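Local coordinates for protein N-alpha-acetyltransferase 35, NatC auxiliary subunit (Saccharomyces cerevisiae, PDB 6YGA) that serves as the auxiliary subunit of the heterotrimeric NatC N-terminal acetyltransferase, which acetylates the N-terminal methionine of the L-A virus Gag protein, at residues K519-F522 against A523-E527; L366-K369 against E370-Q374; F482-D485 against S486-I490; K357-Y360 against T361-Y364. All coordinates share one frame; numbering follows the deposited sequence.

Contact 1: K519-F522 against A523-E527; sequences KYRF and AMDNE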
loop_
_atom_site.group_PDB
_atom_site.type_symbol
_atom_site.label_atom_id
_atom_site.label_comp_id
_atom_site.label_asym_id
_atom_site.label_seq_id
_atom_site.Cartn_x
_atom_site.Cartn_y
_atom_site.Cartn_z
ATOM N N LYS B 519 -9.814 -1.280 56.120
ATOM C CA LYS B 519 -10.113 -0.662 54.832
ATOM C C LYS B 519 -8.872 -0.017 54.230
ATOM O O LYS B 519 -8.633 -0.115 53.021
ATOM C CB LYS B 519 -11.215 0.387 54.990
ATOM C CG LYS B 519 -12.485 -0.095 55.663
ATOM C CD LYS B 519 -13.337 1.097 56.076
ATOM C CE LYS B 519 -14.680 0.667 56.640
ATOM N NZ LYS B 519 -15.494 1.845 57.053
ATOM N N TYR B 520 -8.072 0.651 55.065
ATOM C CA TYR B 520 -6.916 1.388 54.563
ATOM C C TYR B 520 -5.823 0.450 54.067
ATOM O O TYR B 520 -5.169 0.734 53.058
ATOM C CB TYR B 520 -6.377 2.313 55.654
ATOM C CG TYR B 520 -5.038 2.937 55.333
ATOM C CD1 TYR B 520 -4.936 3.984 54.425
ATOM C CD2 TYR B 520 -3.876 2.488 55.947
ATOM C CE1 TYR B 520 -3.716 4.559 54.132
ATOM C CE2 TYR B 520 -2.650 3.057 55.661
ATOM C CZ TYR B 520 -2.577 4.093 54.752
ATOM O OH TYR B 520 -1.361 4.667 54.460
ATOM N N ARG B 521 -5.603 -0.666 54.766
ATOM C CA ARG B 521 -4.551 -1.589 54.351
ATOM C C ARG B 521 -4.894 -2.259 53.026
ATOM O O ARG B 521 -4.017 -2.443 52.173
ATOM C CB ARG B 521 -4.311 -2.639 55.435
ATOM C CG ARG B 521 -3.121 -3.537 55.145
ATOM C CD ARG B 521 -3.072 -4.741 56.065
ATOM N NE ARG B 521 -1.779 -5.411 55.981
ATOM C CZ ARG B 521 -0.723 -5.065 56.707
ATOM N NH1 ARG B 521 -0.821 -4.063 57.569
ATOM N NH2 ARG B 521 0.424 -5.717 56.576
ATOM N N PHE B 522 -6.162 -2.634 52.836
ATOM C CA PHE B 522 -6.571 -3.233 51.570
ATOM C C PHE B 522 -6.357 -2.270 50.411
ATOM O O PHE B 522 -5.868 -2.667 49.347
ATOM C CB PHE B 522 -8.036 -3.669 51.645
ATOM C CG PHE B 522 -8.633 -4.026 50.310
ATOM C CD1 PHE B 522 -8.463 -5.293 49.774
ATOM C CD2 PHE B 522 -9.370 -3.094 49.594
ATOM C CE1 PHE B 522 -9.012 -5.623 48.545
ATOM C CE2 PHE B 522 -9.920 -3.416 48.365
ATOM C CZ PHE B 522 -9.742 -4.681 47.840
ATOM N N ALA B 523 -6.716 -0.998 50.597
ATOM C CA ALA B 523 -6.545 -0.020 49.529
ATOM C C ALA B 523 -5.078 0.122 49.145
ATOM O O ALA B 523 -4.733 0.149 47.958
ATOM C CB ALA B 523 -7.126 1.328 49.957
HETATM N N MSE B 524 -4.199 0.211 50.137
HETATM C CA MSE B 524 -2.771 0.339 49.882
HETATM C C MSE B 524 -2.215 -0.896 49.185
HETATM O O MSE B 524 -1.363 -0.791 48.304
HETATM C CB MSE B 524 -2.016 0.584 51.189
HETATM C CG MSE B 524 -2.355 1.903 51.856
HETATM SE SE MSE B 524 -1.622 3.431 50.894
HETATM C CE MSE B 524 0.208 3.359 51.561
ATOM N N ASP B 525 -2.708 -2.070 49.583
ATOM C CA ASP B 525 -2.191 -3.316 49.032
ATOM C C ASP B 525 -2.765 -3.632 47.655
ATOM O O ASP B 525 -2.106 -4.311 46.859
ATOM C CB ASP B 525 -2.477 -4.475 49.990
ATOM C CG ASP B 525 -1.669 -4.390 51.272
ATOM O OD1 ASP B 525 -0.621 -3.713 51.277
ATOM O OD2 ASP B 525 -2.082 -5.011 52.274
ATOM N N ASN B 526 -3.973 -3.156 47.349
ATOM C CA ASN B 526 -4.675 -3.560 46.139
ATOM C C ASN B 526 -4.946 -2.434 45.150
ATOM O O ASN B 526 -5.223 -2.726 43.981
ATOM C CB ASN B 526 -6.016 -4.223 46.496
ATOM C CG ASN B 526 -5.844 -5.577 47.162
ATOM O OD1 ASN B 526 -5.390 -5.671 48.304
ATOM N ND2 ASN B 526 -6.223 -6.634 46.454
ATOM N N GLU B 527 -4.875 -1.168 45.567
ATOM C CA GLU B 527 -5.323 -0.083 44.700
ATOM C C GLU B 527 -4.296 1.031 44.521
ATOM O O GLU B 527 -4.203 1.619 43.437
ATOM C CB GLU B 527 -6.626 0.510 45.239
ATOM C CG GLU B 527 -7.814 -0.429 45.137
ATOM C CD GLU B 527 -9.085 0.179 45.687
ATOM O OE1 GLU B 527 -8.999 1.230 46.359
ATOM O OE2 GLU B 527 -10.170 -0.391 45.448
#
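Tyr520 and Met524, one helical turn apart on the long helix 511-564, form an i to i+4 Met-aromatic contact near the surface of the protein. The residue at 524 is selenomethionine. Its CG lies over one face of the Tyr520 ring, displaced toward the rim and 3.9 Å from the centroid, a CH-pi contact. Bends at chi2 and chi3 (-72° and -81°) fold the chain back along the tyrosine, bringing CE to 3.5 Å from Tyr520 OH while SE stays oblique to the ring. Both side chains also touch helix 465-506, the tyrosine at Met500 and Asn501, the selenomethionine at Ile497.

Charge enters at the next pair. Arg521 and Asp525 make a long salt bridge, with NE of the arginine 3.7 Å from OD2 of the aspartate. The guanidinium and carboxylate planes stand 80° apart and no N-H points at the oxygen, so the attraction is electrostatic alone.

Regular i to i+4 backbone bonds run through the segment up to Asn526 N, which donates to Phe522 O at 2.8 Å; a wider pi-type turn covers 524-527. One turn after Phe522, Asn526 CB sits over one face of its ring, 4.1 Å from the centroid.

Contact 2: L366-K369 against E370-Q374; sequences LHVK and EFSAQ. With EDO (1,2-ethanediol), chain C.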
loop_
_atom_site.group_PDB
_atom_site.type_symbol
_atom_site.label_atom_id
_atom_site.label_comp_id
_atom_site.label_asym_id
_atom_site.label_seq_id
_atom_site.Cartn_x
_atom_site.Cartn_y
_atom_site.Cartn_z
ATOM N N LEU B 366 -6.704 -5.445 30.592
ATOM C CA LEU B 366 -5.453 -4.859 31.064
ATOM C C LEU B 366 -5.291 -3.431 30.563
ATOM O O LEU B 366 -4.810 -2.560 31.297
ATOM C CB LEU B 366 -4.268 -5.718 30.627
ATOM C CG LEU B 366 -3.817 -6.812 31.594
ATOM C CD1 LEU B 366 -2.774 -7.694 30.933
ATOM C CD2 LEU B 366 -3.267 -6.197 32.874
ATOM N N HIS B 367 -5.681 -3.170 29.312
ATOM C CA HIS B 367 -5.608 -1.810 28.793
ATOM C C HIS B 367 -6.526 -0.879 29.573
ATOM O O HIS B 367 -6.132 0.235 29.935
ATOM C CB HIS B 367 -5.963 -1.783 27.306
ATOM C CG HIS B 367 -4.920 -2.395 26.425
ATOM N ND1 HIS B 367 -4.666 -3.749 26.405
ATOM C CD2 HIS B 367 -4.065 -1.838 25.535
ATOM C CE1 HIS B 367 -3.700 -4.000 25.541
ATOM N NE2 HIS B 367 -3.317 -2.858 25.000
ATOM N N VAL B 368 -7.755 -1.324 29.845
ATOM C CA VAL B 368 -8.694 -0.501 30.602
ATOM C C VAL B 368 -8.176 -0.265 32.013
ATOM O O VAL B 368 -8.282 0.843 32.552
ATOM C CB VAL B 368 -10.087 -1.157 30.616
ATOM C CG1 VAL B 368 -11.057 -0.325 31.442
ATOM C CG2 VAL B 368 -10.601 -1.340 29.196
ATOM N N LYS B 369 -7.597 -1.298 32.628
ATOM C CA LYS B 369 -7.122 -1.181 34.002
ATOM C C LYS B 369 -5.968 -0.194 34.114
ATOM O O LYS B 369 -5.929 0.618 35.044
ATOM C CB LYS B 369 -6.706 -2.554 34.528
ATOM C CG LYS B 369 -5.932 -2.523 35.833
ATOM C CD LYS B 369 -5.966 -3.887 36.500
ATOM C CE LYS B 369 -4.716 -4.141 37.322
ATOM N NZ LYS B 369 -3.514 -4.328 36.460
ATOM N N GLU B 370 -5.016 -0.243 33.183
ATOM C CA GLU B 370 -3.873 0.659 33.282
ATOM C C GLU B 370 -4.264 2.097 32.966
ATOM O O GLU B 370 -3.605 3.031 33.438
ATOM C CB GLU B 370 -2.738 0.179 32.371
ATOM C CG GLU B 370 -2.172 -1.182 32.778
ATOM C CD GLU B 370 -1.106 -1.706 31.822
ATOM O OE1 GLU B 370 -0.390 -0.889 31.214
ATOM O OE2 GLU B 370 -0.988 -2.943 31.673
ATOM N N PHE B 371 -5.326 2.300 32.186
ATOM C CA PHE B 371 -5.791 3.643 31.863
ATOM C C PHE B 371 -6.727 4.215 32.920
ATOM O O PHE B 371 -6.728 5.431 33.145
ATOM C CB PHE B 371 -6.489 3.645 30.501
ATOM C CG PHE B 371 -7.029 4.990 30.100
ATOM C CD1 PHE B 371 -6.208 5.929 29.498
ATOM C CD2 PHE B 371 -8.361 5.313 30.321
ATOM C CE1 PHE B 371 -6.701 7.172 29.124
ATOM C CE2 PHE B 371 -8.863 6.553 29.954
ATOM C CZ PHE B 371 -8.032 7.486 29.353
ATOM N N SER B 372 -7.524 3.371 33.577
ATOM C CA SER B 372 -8.504 3.842 34.544
ATOM C C SER B 372 -8.179 3.482 35.984
ATOM O O SER B 372 -8.776 4.069 36.893
ATOM C CB SER B 372 -9.895 3.290 34.208
ATOM O OG SER B 372 -9.962 1.904 34.481
ATOM N N ALA B 373 -7.263 2.538 36.214
ATOM C CA ALA B 373 -6.863 2.124 37.561
ATOM C C ALA B 373 -8.049 1.586 38.357
ATOM O O ALA B 373 -8.182 1.844 39.554
ATOM C CB ALA B 373 -6.177 3.268 38.313
ATOM N N GLN B 374 -8.914 0.818 37.696
ATOM C CA GLN B 374 -10.099 0.267 38.339
ATOM C C GLN B 374 -10.273 -1.195 37.962
ATOM O O GLN B 374 -10.246 -1.547 36.778
ATOM C CB GLN B 374 -11.351 1.064 37.968
ATOM C CG GLN B 374 -11.655 2.191 38.941
ATOM C CD GLN B 374 -12.767 3.098 38.462
ATOM O OE1 GLN B 374 -13.095 3.126 37.277
ATOM N NE2 GLN B 374 -13.353 3.851 39.387
HETATM C C1 EDO C . -3.552 1.387 27.426
HETATM O O1 EDO C . -4.315 2.052 28.439
HETATM C C2 EDO C . -3.951 1.910 26.051
HETATM O O2 EDO C . -5.341 1.650 25.816
#
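Glu370 opens the last turn of helix 360-372 by donating its backbone N to Leu366 O, and its CG rests 3.3 Å from that same oxygen. With chi1 at -64°, CG stands opposite the carbonyl carbon and the extended chain passes Leu366, whose CD2 is 4.2 Å from OE2. Its carboxylate is held from outside the segment: OE2 accepts from Ala319 N, and OE1 more weakly from Leu320 N. Phe371 N follows with a bond to His367 O, which also accepts from O1 of a bound 1,2-ethanediol at 3.0 Å. The Phe371 ring turns away to pack on helices 433-456, 465-506 and 511-564.

Ser372 grips Val368 O twice. Its backbone N and its OG both lie 2.8 Å from that oxygen, the hydroxyl 44° out of the carbonyl plane. Ala373 then leaves helical geometry with a positive phi of 60°, although its N still donates to Lys369 O at 2.6 Å.

The serine hydroxyl thus spends its hydrogen on the helix itself, and Val368 O takes two bonds from Ser372 and a weak third from Phe371 N. The glutamate carboxylate, bonded to two backbone N-H groups, would probably favour its charged form and couples the helix to helix 319-328.

Contact 3: F482-D485 against S486-I490; sequences FLKD and SQNDI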
loop_
_atom_site.group_PDB
_atom_site.type_symbol
_atom_site.label_atom_id
_atom_site.label_comp_id
_atom_site.label_asym_id
_atom_site.label_seq_id
_atom_site.Cartn_x
_atom_site.Cartn_y
_atom_site.Cartn_z
ATOM N N PHE B 482 -10.562 15.849 28.446
ATOM C CA PHE B 482 -10.935 14.515 28.906
ATOM C C PHE B 482 -9.843 13.904 29.776
ATOM O O PHE B 482 -10.131 13.335 30.834
ATOM C CB PHE B 482 -11.239 13.625 27.699
ATOM C CG PHE B 482 -11.323 12.159 28.019
ATOM C CD1 PHE B 482 -12.477 11.618 28.570
ATOM C CD2 PHE B 482 -10.257 11.317 27.745
ATOM C CE1 PHE B 482 -12.559 10.267 28.855
ATOM C CE2 PHE B 482 -10.331 9.964 28.029
ATOM C CZ PHE B 482 -11.484 9.439 28.582
ATOM N N LEU B 483 -8.581 14.017 29.352
ATOM C CA LEU B 483 -7.495 13.443 30.141
ATOM C C LEU B 483 -7.332 14.162 31.474
ATOM O O LEU B 483 -7.016 13.530 32.490
ATOM C CB LEU B 483 -6.188 13.484 29.355
ATOM C CG LEU B 483 -6.059 12.523 28.176
ATOM C CD1 LEU B 483 -4.762 12.801 27.444
ATOM C CD2 LEU B 483 -6.129 11.069 28.636
ATOM N N LYS B 484 -7.540 15.481 31.493
ATOM C CA LYS B 484 -7.384 16.229 32.737
ATOM C C LYS B 484 -8.439 15.820 33.757
ATOM O O LYS B 484 -8.137 15.668 34.947
ATOM C CB LYS B 484 -7.454 17.732 32.463
ATOM C CG LYS B 484 -7.036 18.591 33.644
ATOM C CD LYS B 484 -5.591 18.307 34.023
ATOM C CE LYS B 484 -5.217 18.937 35.351
ATOM N NZ LYS B 484 -3.784 18.682 35.668
ATOM N N ASP B 485 -9.682 15.631 33.304
ATOM C CA ASP B 485 -10.732 15.140 34.188
ATOM C C ASP B 485 -10.436 13.722 34.658
ATOM O O ASP B 485 -10.669 13.387 35.825
ATOM C CB ASP B 485 -12.085 15.202 33.479
ATOM C CG ASP B 485 -12.488 16.620 33.098
ATOM O OD1 ASP B 485 -11.816 17.579 33.536
ATOM O OD2 ASP B 485 -13.482 16.776 32.359
ATOM N N SER B 486 -9.920 12.872 33.763
ATOM C CA SER B 486 -9.537 11.521 34.162
ATOM C C SER B 486 -8.484 11.552 35.263
ATOM O O SER B 486 -8.566 10.786 36.230
ATOM C CB SER B 486 -9.018 10.737 32.955
ATOM O OG SER B 486 -10.005 10.615 31.946
ATOM N N GLN B 487 -7.490 12.435 35.137
ATOM C CA GLN B 487 -6.429 12.498 36.135
ATOM C C GLN B 487 -6.923 13.097 37.445
ATOM O O GLN B 487 -6.406 12.752 38.514
ATOM C CB GLN B 487 -5.239 13.298 35.599
ATOM C CG GLN B 487 -3.971 13.107 36.413
ATOM C CD GLN B 487 -2.798 13.885 35.863
ATOM O OE1 GLN B 487 -2.868 15.104 35.700
ATOM N NE2 GLN B 487 -1.707 13.183 35.572
ATOM N N ASN B 488 -7.917 13.988 37.387
ATOM C CA ASN B 488 -8.505 14.519 38.613
ATOM C C ASN B 488 -9.252 13.434 39.380
ATOM O O ASN B 488 -9.204 13.396 40.616
ATOM C CB ASN B 488 -9.435 15.692 38.291
ATOM C CG ASN B 488 -8.686 16.918 37.783
ATOM O OD1 ASN B 488 -7.486 17.073 38.015
ATOM N ND2 ASN B 488 -9.400 17.801 37.092
ATOM N N ASP B 489 -9.948 12.540 38.670
ATOM C CA ASP B 489 -10.616 11.428 39.341
ATOM C C ASP B 489 -9.607 10.501 40.005
ATOM O O ASP B 489 -9.838 10.016 41.120
ATOM C CB ASP B 489 -11.479 10.649 38.350
ATOM C CG ASP B 489 -12.719 11.408 37.941
ATOM O OD1 ASP B 489 -12.988 12.469 38.541
ATOM O OD2 ASP B 489 -13.424 10.948 37.020
ATOM N N ILE B 490 -8.483 10.244 39.334
ATOM C CA ILE B 490 -7.428 9.429 39.930
ATOM C C ILE B 490 -6.906 10.087 41.198
ATOM O O ILE B 490 -6.750 9.438 42.240
ATOM C CB ILE B 490 -6.293 9.192 38.918
ATOM C CG1 ILE B 490 -6.817 8.458 37.681
ATOM C CG2 ILE B 490 -5.158 8.417 39.574
ATOM C CD1 ILE B 490 -7.373 7.083 37.979
#
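Ser486 turns its hydroxyl back along helix 465-506, bringing it against both the carbonyl oxygen and the aromatic ring of Phe482, one turn earlier. This is the serine-to-backbone i to i-4 bond familiar from alpha-helices. OG takes the position opposite its own carbonyl carbon (chi1 -61°), from which it donates to Phe482 O at 2.9 Å. The backbone N of Ser486 donates to the same oxygen at 3.0 Å. The two donors reach Phe482 O from opposite faces of the carbonyl plane, the hydroxyl 38° out of it.

The phenylalanine ring swings beneath the serine because its CG lies across from the backbone N (chi1 167°). Ser486 OG thus stands over the centre of one face, 3.8 Å above the plane. The ring also meets Tyr440 edge-to-face and packs against Phe371, joining this helix to helices 433-456 and 360-372.

Polar side chains meet on another part of the turn. Lys484, bent at chi2, crosses Gln487 and Asn488 obliquely, its NZ 3.7 Å from Gln487 OE1. The other end of the glutamine amide is engaged by helix 511-564, where NE2 donates to Lys535 O and Asn539 OD1. Asn488 lays its amide beside the preceding turn, with CG 3.1 Å from Lys484 O; the amide is too poorly angled to bond there, and Asn488 N alone of this residue donates to Lys484 O, at 3.0 Å.

Contact 4: K357-Y360 against T361-Y364; sequences KFSY and TQFY. With EDO (1,2-ethanediol), chain D.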
loop_
_atom_site.group_PDB
_atom_site.type_symbol
_atom_site.label_atom_id
_atom_site.label_comp_id
_atom_site.label_asym_id
_atom_site.label_seq_id
_atom_site.Cartn_x
_atom_site.Cartn_y
_atom_site.Cartn_z
ATOM N N LYS B 357 0.336 -15.409 26.769
ATOM C CA LYS B 357 0.239 -14.995 28.163
ATOM C C LYS B 357 -1.192 -14.740 28.606
ATOM O O LYS B 357 -1.592 -15.189 29.685
ATOM C CB LYS B 357 1.084 -13.731 28.395
ATOM C CG LYS B 357 2.564 -13.897 28.078
ATOM C CD LYS B 357 3.322 -12.585 28.268
ATOM C CE LYS B 357 4.816 -12.750 28.021
ATOM N NZ LYS B 357 5.086 -13.237 26.642
ATOM N N PHE B 358 -1.973 -14.019 27.804
ATOM C CA PHE B 358 -3.329 -13.639 28.159
ATOM C C PHE B 358 -4.294 -14.052 27.059
ATOM O O PHE B 358 -3.915 -14.236 25.900
ATOM C CB PHE B 358 -3.453 -12.128 28.379
ATOM C CG PHE B 358 -2.222 -11.490 28.948
ATOM C CD1 PHE B 358 -2.022 -11.437 30.316
ATOM C CD2 PHE B 358 -1.271 -10.924 28.112
ATOM C CE1 PHE B 358 -0.893 -10.840 30.841
ATOM C CE2 PHE B 358 -0.142 -10.326 28.631
ATOM C CZ PHE B 358 0.047 -10.282 29.997
ATOM N N SER B 359 -5.559 -14.185 27.441
ATOM C CA SER B 359 -6.628 -14.344 26.474
ATOM C C SER B 359 -6.965 -12.981 25.870
ATOM O O SER B 359 -6.401 -11.948 26.248
ATOM C CB SER B 359 -7.842 -14.994 27.135
ATOM O OG SER B 359 -8.391 -14.158 28.137
ATOM N N TYR B 360 -7.899 -12.964 24.916
ATOM C CA TYR B 360 -8.223 -11.704 24.255
ATOM C C TYR B 360 -8.896 -10.735 25.221
ATOM O O TYR B 360 -8.573 -9.540 25.238
ATOM C CB TYR B 360 -9.114 -11.942 23.036
ATOM C CG TYR B 360 -8.456 -12.717 21.910
ATOM C CD1 TYR B 360 -7.100 -13.021 21.944
ATOM C CD2 TYR B 360 -9.192 -13.140 20.811
ATOM C CE1 TYR B 360 -6.499 -13.731 20.923
ATOM C CE2 TYR B 360 -8.599 -13.850 19.783
ATOM C CZ TYR B 360 -7.251 -14.142 19.845
ATOM O OH TYR B 360 -6.657 -14.849 18.827
ATOM N N THR B 361 -9.825 -11.231 26.043
ATOM C CA THR B 361 -10.525 -10.350 26.973
ATOM C C THR B 361 -9.616 -9.918 28.119
ATOM O O THR B 361 -9.667 -8.762 28.553
ATOM C CB THR B 361 -11.790 -11.030 27.503
ATOM O OG1 THR B 361 -11.438 -12.208 28.241
ATOM C CG2 THR B 361 -12.708 -11.410 26.350
ATOM N N GLN B 362 -8.772 -10.826 28.619
ATOM C CA GLN B 362 -7.805 -10.442 29.643
ATOM C C GLN B 362 -6.878 -9.346 29.136
ATOM O O GLN B 362 -6.571 -8.392 29.862
ATOM C CB GLN B 362 -6.992 -11.657 30.088
ATOM C CG GLN B 362 -7.762 -12.665 30.914
ATOM C CD GLN B 362 -6.923 -13.874 31.264
ATOM O OE1 GLN B 362 -5.797 -14.022 30.785
ATOM N NE2 GLN B 362 -7.464 -14.747 32.104
ATOM N N PHE B 363 -6.427 -9.467 27.887
ATOM C CA PHE B 363 -5.556 -8.457 27.295
ATOM C C PHE B 363 -6.268 -7.115 27.177
ATOM O O PHE B 363 -5.672 -6.062 27.433
ATOM C CB PHE B 363 -5.079 -8.948 25.928
ATOM C CG PHE B 363 -4.064 -8.063 25.275
ATOM C CD1 PHE B 363 -2.798 -7.918 25.817
ATOM C CD2 PHE B 363 -4.364 -7.404 24.095
ATOM C CE1 PHE B 363 -1.857 -7.113 25.205
ATOM C CE2 PHE B 363 -3.427 -6.602 23.477
ATOM C CZ PHE B 363 -2.171 -6.456 24.033
ATOM N N TYR B 364 -7.548 -7.134 26.797
ATOM C CA TYR B 364 -8.313 -5.896 26.689
ATOM C C TYR B 364 -8.526 -5.260 28.056
ATOM O O TYR B 364 -8.359 -4.045 28.218
ATOM C CB TYR B 364 -9.653 -6.167 26.007
ATOM C CG TYR B 364 -10.673 -5.064 26.193
ATOM C CD1 TYR B 364 -10.651 -3.929 25.394
ATOM C CD2 TYR B 364 -11.665 -5.165 27.163
ATOM C CE1 TYR B 364 -11.580 -2.923 25.562
ATOM C CE2 TYR B 364 -12.599 -4.161 27.337
ATOM C CZ TYR B 364 -12.552 -3.042 26.533
ATOM O OH TYR B 364 -13.481 -2.039 26.698
HETATM C C1 EDO D . -6.970 -7.120 33.545
HETATM O O1 EDO D . -6.448 -8.419 33.237
HETATM C C2 EDO D . -7.387 -7.035 35.008
HETATM O O2 EDO D . -8.222 -5.885 35.181
#
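A capping box starts helix 360-372, with Ser359 at the N-cap and Gln362 three residues on, each using its side chain to meet the backbone N-H of the other. Ser359 OG accepts from Gln362 N, and Gln362 OE1 accepts from Ser359 N. Both bonds are weak at 3.4 Å, though nearly straight, with N-H...acceptor angles of 161° and 167°. The serine hydroxyl reaches the first turn because chi1 of 65° sets it between its own backbone N and carbonyl carbon. The glutamine chain, extended beyond CG, runs back over the cap, and its CG packs 3.2 Å from Ser359 OG. Regular helical bonding begins at the same point, with Phe363 N donating to Ser359 O at 3.0 Å and Tyr364 N to Tyr360 O.

Ahead of the cap, Lys357 and Phe358 both face Val354 in a classic beta bulge, and Lys357 NZ forms a salt bridge with Asp314. Phe358 CB lies against Gln362.

The first turn is covered from several sides. Phe363 meets the rings of Phe347, Tyr399 and His367, the last edge-to-face, and Tyr364 makes an edge-to-face contact with Trp438. Tyr360 packs on Val354 and on Leu396 of helix 386-402, the helix that Thr361 also touches. The two phenylalanines touch across the cap at one ring carbon each, Phe358 CD2 lying 4.1 Å from Phe363 CD1.

How the contacts relate
From the N terminus the four contacts follow in series, contact 4, then 2, 3 and 1; each is a local turn, so none closes a long loop and none nest or cross. Contacts 4 and 2 mark the start and end of helix 360-372, their centres about 13 Å apart, and touch where Leu366 packs on Phe358. Contact 3, on helix 465-506, meets contact 2 through Phe371 against Phe482 and Leu483, and through Ile490 beside Ser372 and Ala373. Contact 1 lies on the following helix, 511-564, its nearest atoms about 8 Å from contact 3. These two long helices pack together and jointly flank the end of helix 360-372.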